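Tyrosyl-DNA phosphodiesterase 2 (Danio rerio, PDB 4F1H) is a tyrosyl-DNA phosphodiesterase of the endonuclease/exonuclease/phosphatase family, with a DNase I-like fold. Local coordinates at residues D66-G71 against T114-S119. Residues are numbered along the deposited sequence; the frame is centred on the assembly and turned at random.
With nucleotides of chain A.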
ATOM      1  N   ASP B  66      13.977  -8.959 -27.945  1.00 20.99           N
ATOM      2  CA  ASP B  66      12.840  -9.564 -28.644  1.00 23.87           C
ATOM      3  C   ASP B  66      11.708  -9.701 -27.637  1.00 21.11           C
ATOM      4  O   ASP B  66      11.853  -9.349 -26.454  1.00 20.77           O
ATOM      5  CB  ASP B  66      13.179 -10.956 -29.240  1.00 28.80           C
ATOM      6  CG  ASP B  66      12.364 -11.290 -30.536  1.00 37.24           C
ATOM      7  OD1 ASP B  66      11.287 -10.693 -30.797  1.00 27.33           O
ATOM      8  OD2 ASP B  66      12.806 -12.171 -31.315  1.00 37.66           O
ATOM      9  N   GLY B  67      10.578 -10.182 -28.121  1.00 19.05           N
ATOM     10  CA  GLY B  67       9.393 -10.259 -27.286  1.00 17.97           C
ATOM     11  C   GLY B  67       8.832  -8.865 -27.163  1.00 18.01           C
ATOM     12  O   GLY B  67       8.705  -8.143 -28.174  1.00 20.50           O
ATOM     13  N   TYR B  68       8.453  -8.489 -25.944  1.00 14.88           N
ATOM     14  CA  TYR B  68       8.120  -7.065 -25.718  1.00 14.40           C
ATOM     15  C   TYR B  68       8.944  -6.581 -24.544  1.00 15.82           C
ATOM     16  O   TYR B  68       9.354  -7.370 -23.677  1.00 17.37           O
ATOM     17  CB  TYR B  68       6.605  -6.860 -25.459  1.00 15.82           C
ATOM     18  CG  TYR B  68       6.128  -7.525 -24.191  1.00 16.87           C
ATOM     19  CD1 TYR B  68       5.713  -8.867 -24.202  1.00 20.21           C
ATOM     20  CD2 TYR B  68       6.061  -6.823 -22.991  1.00 15.83           C
ATOM     21  CE1 TYR B  68       5.293  -9.497 -23.022  1.00 17.73           C
ATOM     22  CE2 TYR B  68       5.623  -7.455 -21.790  1.00 16.27           C
ATOM     23  CZ  TYR B  68       5.243  -8.775 -21.830  1.00 17.63           C
ATOM     24  OH  TYR B  68       4.819  -9.398 -20.674  1.00 17.22           O
ATOM     25  N   PHE B  69       9.206  -5.273 -24.484  1.00 14.89           N
ATOM     26  CA  PHE B  69      10.192  -4.784 -23.523  1.00 14.73           C
ATOM     27  C   PHE B  69      10.065  -3.272 -23.376  1.00 14.94           C
ATOM     28  O   PHE B  69       9.306  -2.604 -24.115  1.00 14.72           O
ATOM     29  CB  PHE B  69      11.613  -5.152 -23.999  1.00 15.57           C
ATOM     30  CG  PHE B  69      11.825  -4.919 -25.465  1.00 16.94           C
ATOM     31  CD1 PHE B  69      12.187  -3.640 -25.927  1.00 15.63           C
ATOM     32  CD2 PHE B  69      11.638  -5.956 -26.390  1.00 16.86           C
ATOM     33  CE1 PHE B  69      12.364  -3.384 -27.302  1.00 16.51           C
ATOM     34  CE2 PHE B  69      11.824  -5.711 -27.788  1.00 15.08           C
ATOM     35  CZ  PHE B  69      12.187  -4.433 -28.227  1.00 17.65           C
ATOM     36  N   THR B  70      10.840  -2.714 -22.461  1.00 15.08           N
ATOM     37  CA  THR B  70      10.763  -1.276 -22.154  1.00 13.13           C
ATOM     38  C   THR B  70      11.823  -0.538 -22.959  1.00 12.86           C
ATOM     39  O   THR B  70      12.677  -1.183 -23.603  1.00 16.76           O
ATOM     40  CB  THR B  70      11.046  -1.050 -20.677  1.00 13.56           C
ATOM     41  OG1 THR B  70      12.342  -1.607 -20.363  1.00 15.32           O
ATOM     42  CG2 THR B  70       9.929  -1.757 -19.821  1.00 14.87           C
ATOM     43  N   GLY B  71      11.789   0.797 -22.946  1.00 13.39           N
ATOM     44  CA  GLY B  71      12.860   1.570 -23.556  1.00 14.74           C
ATOM     45  C   GLY B  71      12.989   2.912 -22.862  1.00 13.57           C
ATOM     46  O   GLY B  71      12.055   3.348 -22.209  1.00 15.12           O
ATOM     47  N   THR B 114      13.076   2.827 -15.593  1.00 13.21           N
ATOM     48  CA  THR B 114      11.725   2.389 -16.013  1.00 14.70           C
ATOM     49  C   THR B 114      11.551   0.880 -15.878  1.00 16.64           C
ATOM     50  O   THR B 114      12.491   0.078 -15.947  1.00 15.05           O
ATOM     51  CB  THR B 114      11.353   2.841 -17.460  1.00 15.30           C
ATOM     52  OG1 THR B 114       9.954   2.670 -17.671  1.00 15.89           O
ATOM     53  CG2 THR B 114      12.125   2.072 -18.543  1.00 14.11           C
ATOM     54  N   SER B 115      10.295   0.487 -15.700  1.00 15.54           N
ATOM     55  CA  SER B 115       9.954  -0.916 -15.645  1.00 15.96           C
ATOM     56  C   SER B 115       8.484  -1.044 -16.018  1.00 14.83           C
ATOM     57  O   SER B 115       7.705  -0.061 -15.988  1.00 16.81           O
ATOM     58  CB  SER B 115      10.223  -1.473 -14.240  1.00 18.89           C
ATOM     59  OG  SER B 115      10.019  -2.887 -14.223  1.00 17.56           O
ATOM     60  N   HIS B 116       8.108  -2.246 -16.421  1.00 14.28           N
ATOM     61  CA  HIS B 116       6.717  -2.607 -16.620  1.00 14.02           C
ATOM     62  C   HIS B 116       6.526  -3.704 -15.581  1.00 12.63           C
ATOM     63  O   HIS B 116       6.941  -4.867 -15.813  1.00 14.59           O
ATOM     64  CB  HIS B 116       6.585  -3.133 -18.048  1.00 13.52           C
ATOM     65  CG  HIS B 116       5.208  -3.562 -18.434  1.00 14.41           C
ATOM     66  ND1 HIS B 116       4.962  -4.230 -19.613  1.00 14.16           N
ATOM     67  CD2 HIS B 116       4.002  -3.353 -17.855  1.00 15.00           C
ATOM     68  CE1 HIS B 116       3.665  -4.456 -19.733  1.00 15.64           C
ATOM     69  NE2 HIS B 116       3.056  -3.942 -18.675  1.00 14.63           N
ATOM     70  N   LEU B 117       5.985  -3.370 -14.403  1.00 15.47           N
ATOM     71  CA  LEU B 117       5.920  -4.377 -13.338  1.00 15.03           C
ATOM     72  C   LEU B 117       4.880  -5.435 -13.704  1.00 13.78           C
ATOM     73  O   LEU B 117       3.950  -5.198 -14.482  1.00 15.44           O
ATOM     74  CB  LEU B 117       5.519  -3.775 -11.972  1.00 13.49           C
ATOM     75  CG  LEU B 117       6.454  -2.696 -11.404  1.00 15.82           C
ATOM     76  CD1 LEU B 117       6.074  -2.336  -9.936  1.00 16.78           C
ATOM     77  CD2 LEU B 117       7.930  -3.094 -11.456  1.00 18.95           C
ATOM     78  N   GLU B 118       5.092  -6.631 -13.153  1.00 13.73           N
ATOM     79  CA  GLU B 118       4.302  -7.828 -13.511  1.00 12.72           C
ATOM     80  C   GLU B 118       2.808  -7.485 -13.647  1.00 17.16           C
ATOM     81  O   GLU B 118       2.223  -6.828 -12.754  1.00 18.29           O
ATOM     82  CB  GLU B 118       4.469  -8.853 -12.389  1.00 17.05           C
ATOM     83  CG  GLU B 118       4.278 -10.310 -12.844  1.00 15.48           C
ATOM     84  CD  GLU B 118       5.539 -10.883 -13.455  1.00 17.21           C
ATOM     85  OE1 GLU B 118       6.495 -10.095 -13.771  1.00 18.62           O
ATOM     86  OE2 GLU B 118       5.608 -12.135 -13.613  1.00 18.84           O
ATOM     87  N   SER B 119       2.216  -7.924 -14.751  1.00 15.56           N
ATOM     88  CA  SER B 119       0.838  -7.567 -15.124  1.00 15.80           C
ATOM     89  C   SER B 119      -0.175  -8.541 -14.502  1.00 19.47           C
ATOM     90  O   SER B 119       0.160  -9.694 -14.156  1.00 17.69           O
ATOM     91  CB  SER B 119       0.663  -7.615 -16.641  1.00 15.73           C
ATOM     92  OG  SER B 119       1.559  -6.695 -17.293  1.00 13.94           O
TER
ATOM     93  OP3  DT A   1       0.349  -4.492 -18.188  1.00 19.08           O
ATOM     94  P    DT A   1      -0.851  -3.646 -18.481  0.68 15.64           P
ATOM     95  OP1  DT A   1      -0.887  -3.011 -19.789  1.00 24.80           O
ATOM     96  OP2  DT A   1      -0.984  -2.503 -17.510  1.00 23.87           O
ATOM     97  O5'  DT A   1      -2.108  -4.575 -18.220  1.00 20.96           O
ATOM     98  C5'  DT A   1      -3.380  -4.120 -18.711  1.00 21.57           C
ATOM     99  C4'  DT A   1      -4.379  -5.210 -18.381  1.00 19.57           C
ATOM    100  O4'  DT A   1      -4.138  -6.284 -19.332  1.00 20.94           O
ATOM    101  C3'  DT A   1      -4.268  -5.816 -16.977  1.00 21.42           C
ATOM    102  O3'  DT A   1      -5.576  -6.244 -16.554  1.00 20.66           O
ATOM    103  C2'  DT A   1      -3.377  -7.037 -17.192  1.00 19.11           C
ATOM    104  C1'  DT A   1      -3.838  -7.480 -18.580  1.00 19.91           C
ATOM    105  N1   DT A   1      -2.839  -8.314 -19.311  1.00 19.76           N
ATOM    106  C2   DT A   1      -3.192  -9.610 -19.635  1.00 29.08           C
ATOM    107  O2   DT A   1      -4.285 -10.113 -19.332  1.00 29.51           O
ATOM    108  N3   DT A   1      -2.213 -10.305 -20.297  1.00 28.47           N
ATOM    109  C4   DT A   1      -0.953  -9.858 -20.681  1.00 29.92           C
ATOM    110  O4   DT A   1      -0.154 -10.589 -21.296  1.00 24.66           O
ATOM    111  C5   DT A   1      -0.669  -8.484 -20.304  1.00 23.86           C
ATOM    112  C7   DT A   1       0.666  -7.876 -20.612  1.00 17.71           C
ATOM    113  C6   DT A   1      -1.601  -7.774 -19.651  1.00 21.09           C
TER
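H116 has its ring anti to the backbone N (chi1 180°), and Y68 sets CG between its own N and carbonyl carbon (chi1 64°); together these first torsions bring the imidazole and the phenol ring into contact. The two side chains cross at about a right angle, and the edge of the tyrosine ring does the touching: CE2 of Y68 lies 3.9 Å from ND1 of H116, which sits near the plane of the phenol. At the far end of the imidazole, NE2 of H116 donates to the terminal phosphate oxygen OP3 of the thymidine-5'-monophosphate DT1 of chain A over 2.8 Å, nearly straight at 165° and in the plane of the ring. OG of S119 donates to the same OP3 at 2.7 Å, so one phosphate oxygen is gripped by two bonds. R96 ties the two segments together from outside, bonding to the hydroxyls of Y68 and S119 and to the carbonyl oxygen of H116. Nearer the strand, contacts are purely van der Waals: CG2 of T70 lies 4.0 Å from CB of H116, while CG2 of T114 meets CB of T70 at 3.9 Å. OG1 of T114 turns to Q41 and to the carbonyl of A150. The side chain of H116 is about 5 Å from a bound magnesium ion. The contact spans the two sheets of this DNase I-like sandwich: strand 69-75 pairs with strand 37-43 in one sheet, and across from it strand 108-114 of the other runs out into the loop leading to helix 124-140.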